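Insecticidal protein (Brevibacillus laterosporus, PDB 7ML9) is a putative beta-pore-forming toxin of the epsilon-toxin/MTX2 family, active against the western corn rootworm. Local coordinates at residues V28-R31 against L32-L35; N172-N175 against S176-D179; R229-P232 against G233-N236. All coordinates share one frame; numbering follows the deposited sequence.

Interaction 1 of 3, residues V28-R31 against L32-L35. With NA (sodium ion), chain F.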
# COMPACT_ATOMS: atom_id res chain seq x y z
N VAL A 28 -4.73 -14.13 12.48
CA VAL A 28 -5.71 -13.36 13.22
C VAL A 28 -6.58 -14.27 14.09
O VAL A 28 -6.84 -13.96 15.26
CB VAL A 28 -6.55 -12.51 12.24
CG1 VAL A 28 -7.71 -11.84 12.99
CG2 VAL A 28 -5.65 -11.45 11.54
N GLN A 29 -7.05 -15.39 13.54
CA GLN A 29 -7.89 -16.28 14.34
C GLN A 29 -7.15 -16.82 15.56
O GLN A 29 -7.71 -16.87 16.66
CB GLN A 29 -8.42 -17.42 13.48
CG GLN A 29 -9.51 -16.99 12.53
CD GLN A 29 -9.88 -18.10 11.58
OE1 GLN A 29 -9.30 -18.24 10.51
NE2 GLN A 29 -10.83 -18.91 12.00
N GLU A 30 -5.89 -17.24 15.38
CA GLU A 30 -5.13 -17.76 16.51
C GLU A 30 -4.86 -16.67 17.54
O GLU A 30 -4.90 -16.94 18.75
CB GLU A 30 -3.83 -18.40 16.04
CG GLU A 30 -2.98 -18.94 17.19
CD GLU A 30 -3.70 -20.02 18.03
OE1 GLU A 30 -3.34 -20.18 19.23
OE2 GLU A 30 -4.61 -20.71 17.51
N ARG A 31 -4.62 -15.43 17.10
CA ARG A 31 -4.43 -14.36 18.07
C ARG A 31 -5.71 -14.04 18.84
O ARG A 31 -5.65 -13.69 20.03
CB ARG A 31 -3.88 -13.10 17.39
CG ARG A 31 -2.45 -13.24 16.87
CD ARG A 31 -1.43 -13.72 17.92
NE ARG A 31 -1.27 -12.75 19.02
CZ ARG A 31 -0.84 -13.08 20.24
NH1 ARG A 31 -0.52 -14.34 20.53
NH2 ARG A 31 -0.71 -12.14 21.17
N LEU A 32 -6.88 -14.15 18.19
CA LEU A 32 -8.14 -13.98 18.91
C LEU A 32 -8.36 -15.11 19.91
O LEU A 32 -8.94 -14.89 20.98
CB LEU A 32 -9.32 -13.90 17.95
CG LEU A 32 -9.32 -12.62 17.07
CD1 LEU A 32 -10.47 -12.64 16.09
CD2 LEU A 32 -9.42 -11.37 17.95
N ARG A 33 -7.92 -16.33 19.57
CA ARG A 33 -7.97 -17.42 20.54
C ARG A 33 -7.05 -17.14 21.73
O ARG A 33 -7.41 -17.43 22.88
CB ARG A 33 -7.59 -18.73 19.88
CG ARG A 33 -8.60 -19.26 18.85
CD ARG A 33 -8.03 -20.54 18.24
NE ARG A 33 -8.79 -20.94 17.06
CZ ARG A 33 -8.58 -22.07 16.39
NH1 ARG A 33 -7.63 -22.91 16.78
NH2 ARG A 33 -9.32 -22.35 15.32
N ASP A 34 -5.87 -16.57 21.47
CA ASP A 34 -4.99 -16.21 22.58
C ASP A 34 -5.58 -15.07 23.40
O ASP A 34 -5.42 -15.03 24.62
CB ASP A 34 -3.59 -15.84 22.08
CG ASP A 34 -2.64 -15.49 23.22
OD1 ASP A 34 -2.06 -16.41 23.84
OD2 ASP A 34 -2.48 -14.29 23.52
N LEU A 35 -6.28 -14.14 22.74
CA LEU A 35 -6.99 -13.09 23.46
C LEU A 35 -7.95 -13.68 24.50
O LEU A 35 -8.02 -13.22 25.65
CB LEU A 35 -7.75 -12.20 22.48
CG LEU A 35 -8.55 -11.03 23.05
CD1 LEU A 35 -7.57 -10.03 23.66
CD2 LEU A 35 -9.40 -10.37 21.93
NA NA F . -0.97 -18.77 20.31
O HOH W 1 -5.52 -22.72 19.12

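Interaction 2 of 3, residues N172-N175 against S176-D179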
# COMPACT_ATOMS: atom_id res chain seq x y z
N ASN A 172 -3.20 -8.13 -1.83
CA ASN A 172 -3.67 -9.37 -1.24
C ASN A 172 -3.05 -9.47 0.15
O ASN A 172 -1.83 -9.38 0.30
CB ASN A 172 -3.29 -10.58 -2.09
CG ASN A 172 -3.93 -11.87 -1.60
OD1 ASN A 172 -3.85 -12.20 -0.41
ND2 ASN A 172 -4.59 -12.59 -2.50
N PHE A 173 -3.90 -9.67 1.16
CA PHE A 173 -3.47 -9.56 2.55
C PHE A 173 -2.55 -10.69 3.00
O PHE A 173 -1.98 -10.60 4.09
CB PHE A 173 -4.68 -9.47 3.48
CG PHE A 173 -5.33 -8.10 3.53
CD1 PHE A 173 -5.24 -7.21 2.47
CD2 PHE A 173 -6.04 -7.70 4.65
CE1 PHE A 173 -5.84 -5.95 2.52
CE2 PHE A 173 -6.64 -6.45 4.72
CZ PHE A 173 -6.54 -5.57 3.65
N GLN A 174 -2.38 -11.75 2.21
CA GLN A 174 -1.48 -12.81 2.64
C GLN A 174 -0.03 -12.32 2.64
O GLN A 174 0.40 -11.63 1.71
CB GLN A 174 -1.61 -14.04 1.74
CG GLN A 174 -0.62 -15.16 2.09
CD GLN A 174 -0.61 -16.30 1.08
OE1 GLN A 174 -1.66 -16.76 0.62
NE2 GLN A 174 0.59 -16.77 0.72
N ASN A 175 0.70 -12.69 3.69
CA ASN A 175 2.12 -12.33 3.80
C ASN A 175 2.87 -12.67 2.52
O ASN A 175 2.69 -13.74 1.94
CB ASN A 175 2.76 -13.07 4.98
CG ASN A 175 4.21 -12.70 5.19
OD1 ASN A 175 4.65 -11.60 4.84
ND2 ASN A 175 4.98 -13.61 5.78
N SER A 176 3.72 -11.73 2.08
CA SER A 176 4.63 -11.87 0.95
C SER A 176 3.93 -11.88 -0.40
O SER A 176 4.57 -12.19 -1.41
CB SER A 176 5.50 -13.13 1.07
OG SER A 176 6.36 -13.02 2.19
N SER A 177 2.64 -11.56 -0.44
CA SER A 177 1.96 -11.39 -1.72
C SER A 177 2.59 -10.22 -2.48
O SER A 177 2.83 -9.16 -1.91
CB SER A 177 0.47 -11.12 -1.50
OG SER A 177 -0.17 -12.25 -0.92
N THR A 178 2.85 -10.44 -3.77
CA THR A 178 3.34 -9.40 -4.66
C THR A 178 2.41 -9.29 -5.87
O THR A 178 1.93 -10.30 -6.39
CB THR A 178 4.77 -9.67 -5.15
OG1 THR A 178 4.78 -10.87 -5.94
CG2 THR A 178 5.73 -9.85 -3.99
N ASP A 179 2.18 -8.06 -6.31
CA ASP A 179 1.37 -7.75 -7.48
C ASP A 179 2.20 -6.84 -8.38
O ASP A 179 2.93 -5.98 -7.89
CB ASP A 179 0.06 -7.04 -7.08
CG ASP A 179 -1.12 -7.41 -7.97
OD1 ASP A 179 -1.12 -8.52 -8.53
OD2 ASP A 179 -2.05 -6.58 -8.11
O HOH W 2 -0.26 -7.76 -2.28

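Interaction 3 of 3, residues R229-P232 against G233-N236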
# COMPACT_ATOMS: atom_id res chain seq x y z
N ARG A 229 -14.36 -18.19 27.47
CA ARG A 229 -13.44 -18.35 28.59
C ARG A 229 -14.21 -18.95 29.76
O ARG A 229 -15.38 -18.66 29.96
CB ARG A 229 -12.85 -17.00 29.08
CG ARG A 229 -11.88 -16.31 28.16
CD ARG A 229 -12.58 -15.35 27.21
NE ARG A 229 -13.25 -14.26 27.90
CZ ARG A 229 -14.56 -14.06 27.85
NH1 ARG A 229 -15.33 -14.89 27.14
NH2 ARG A 229 -15.10 -13.05 28.52
N VAL A 230 -13.53 -19.77 30.56
CA VAL A 230 -14.09 -20.02 31.88
C VAL A 230 -13.69 -18.87 32.79
O VAL A 230 -12.62 -18.27 32.62
CB VAL A 230 -13.68 -21.38 32.47
CG1 VAL A 230 -14.40 -22.50 31.73
CG2 VAL A 230 -12.17 -21.55 32.46
N SER A 231 -14.56 -18.56 33.74
CA SER A 231 -14.46 -17.37 34.57
C SER A 231 -15.22 -17.63 35.87
O SER A 231 -16.01 -18.58 35.94
CB SER A 231 -15.02 -16.15 33.84
OG SER A 231 -16.43 -16.14 33.83
N PRO A 232 -14.99 -16.82 36.91
CA PRO A 232 -15.73 -17.06 38.16
C PRO A 232 -17.23 -17.08 37.98
O PRO A 232 -17.91 -17.96 38.53
CB PRO A 232 -15.25 -15.91 39.06
CG PRO A 232 -13.85 -15.65 38.59
CD PRO A 232 -13.93 -15.81 37.07
N GLY A 233 -17.79 -16.14 37.20
CA GLY A 233 -19.22 -16.13 36.94
C GLY A 233 -19.72 -17.22 36.00
O GLY A 233 -20.91 -17.53 36.03
N TYR A 234 -18.85 -17.78 35.15
CA TYR A 234 -19.23 -18.83 34.19
C TYR A 234 -18.20 -19.95 34.25
O TYR A 234 -17.33 -20.06 33.38
CB TYR A 234 -19.34 -18.27 32.77
CG TYR A 234 -20.38 -17.19 32.62
CD1 TYR A 234 -20.07 -15.86 32.89
CD2 TYR A 234 -21.67 -17.49 32.23
CE1 TYR A 234 -21.02 -14.87 32.78
CE2 TYR A 234 -22.63 -16.50 32.10
CZ TYR A 234 -22.30 -15.19 32.38
OH TYR A 234 -23.25 -14.20 32.25
N PRO A 235 -18.28 -20.82 35.27
CA PRO A 235 -17.25 -21.86 35.43
C PRO A 235 -17.24 -22.91 34.33
O PRO A 235 -16.23 -23.62 34.18
CB PRO A 235 -17.60 -22.49 36.78
CG PRO A 235 -19.05 -22.17 36.99
CD PRO A 235 -19.28 -20.83 36.35
N ASN A 236 -18.33 -23.07 33.58
CA ASN A 236 -18.35 -23.98 32.43
C ASN A 236 -18.08 -23.26 31.12
O ASN A 236 -18.04 -23.90 30.06
CB ASN A 236 -19.69 -24.71 32.37
CG ASN A 236 -20.11 -25.28 33.72
OD1 ASN A 236 -19.44 -26.14 34.29
ND2 ASN A 236 -21.22 -24.76 34.26
O HOH W 3 -16.80 -13.99 35.60

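Interaction 1 of 3, residues V28-R31 against L32-L35
V28 meets L32 one helical turn further on: the carbonyl O of V28 accepts from N of L32 at 2.9 Å, and CG1 of V28 lies alongside CD1 of L32 at 4.2 Å. Both residues are buried, with Y86 of strand 86-115 packing against them. Q29 takes part mainly through its carbonyl, which accepts from N of R33 and has the CG of R33 resting 3.4 Å from its O. The two oxygens of E30 serve different partners. With CG anti to the backbone N (chi1 179°) and a bend at the next bond, OE1 turns to the sodium ion at 3.0 Å and also accepts from R37, while OE2 lies near the R33 side chain, closest to CD. The carboxylate and guanidinium planes stand 73° apart, and the 3.8 Å from OE2 of E30 to NH1 of R33 makes a long salt bridge of charge only. A water donates to OE2 of E30 at 2.7 Å and accepts from NH1 at the edge of the R33 guanidinium, in its plane. Bends at chi2 and chi3 bring the R31 guanidinium alongside the D34 carboxylate, planes 24° apart; NH1 of R31 is 3.6 Å from OD2 of D34, without an N-H aimed at the oxygen. That pair is provisional: D34, also counted in the sodium site, has a second conformer, and in this one stays beyond bonding distance of the ion. NH2 of R31 is hydrogen-bonded to the D256 carbonyl. Four i to i+4 N-H...O bonds identify an alpha-helix; the i to i+3 ion pairs only decorate its polar side.

Interaction 2 of 3, residues N172-N175 against S176-D179
A type II beta turn running from Q174 to S177, overlapping at Q174 with an Asx turn begun by N172, links two strands here. The turn is closed by N of S177 donating to O of Q174 at 3.1 Å, and the positive phi of S176 (71°) is the signature of its third position. The S177 hydroxyl adds a second grip on the same carbonyl: OG donates to O of Q174 at 2.8 Å, from above the carbonyl plane and on the same face as the N-H. Its chi1 of -65° sets OG beside its own backbone N, which lets both donors converge on one oxygen. OG also packs 3.5 Å from CB of Q174. Before the turn, OD1 of N172 accepts from N of Q174 at 3.0 Å, in the carbonyl plane and nearly straight (173° at the hydrogen). At the outer corner, OG of S176 makes a weak bond of 3.5 Å to OD1 of N175, whose stronger partner is N of S24. The whole turn connects strand 165-172 to strand 178-189; T142 of strand 130-147 bonds to the backbone of S176 and S177, and H323, in the histidine-rich C-terminal tail that is probably an expression tag, touches N172 and S177.

Interaction 3 of 3, residues R229-P232 against G233-N236
The backbone doubles back between S231 and Y234, whose CA atoms are 5.0 Å apart, with the runs 229-232 and 233-236 directed 128° from each other. P232 and G233 occupy the two central positions, and both have helical backbone angles, fitting a type I beta turn. Its closing bond, from N of Y234 to O of S231 at 3.1 Å, is weak, bent to 130° at the hydrogen. The same N-H also reaches OG of S231 at 3.2 Å, so one donor is shared between a carbonyl and a hydroxyl of a single residue. What makes this possible is the S231 chi1 of 77°, which holds OG between the backbone N and the carbonyl carbon, facing into the turn. A water extends the network, lying 2.8 Å from OG of S231 and accepting from N of G233. In the reverse direction N of S231 donates to O of Y234 at 3.2 Å, coming from well above the carbonyl plane. The turn lies in the loop 230-237 that joins strand 201-229 to its antiparallel partner 238-241, a beta-hairpin connection; at the base of the loop, R229 and G238 are joined by backbone hydrogen bonding. Among the side chains, Y234 presents its ring edge to S231, with CD1 3.8 Å from OG and in line with the ring plane, while the rest of the ring leads away. V230 lies over the far limb: its CG1, beside the backbone N, comes 3.3 Å from O of P235 and 3.8 Å from C of N236. F44 of helix 28-48 touches both V230 and P232, and from the same helix D39 takes NE of R229 in a salt bridge while E40 accepts from N of V230.

In the fold
Helix 28-48 is the common element of interactions 1 and 3. Its first turns form interaction 1, and its later residues D39, E40 and F44 receive the hairpin of interaction 3; the two centres are 19 Å apart and their nearest atoms about 5 Å. The sodium ion belongs to interaction 1, about 14 Å from the side chain of R229. Interaction 2 does not touch interaction 1 (centres 21 Å, nearest atoms about 8 Å apart) but shares neighbours with it: V28 and F173 both contact L148, and V28 bonds to the backbone of K147. Interactions 2 and 3 are centred 40 Å apart, with nearest atoms about 25 Å apart, as suits an elongated, strand-rich toxin.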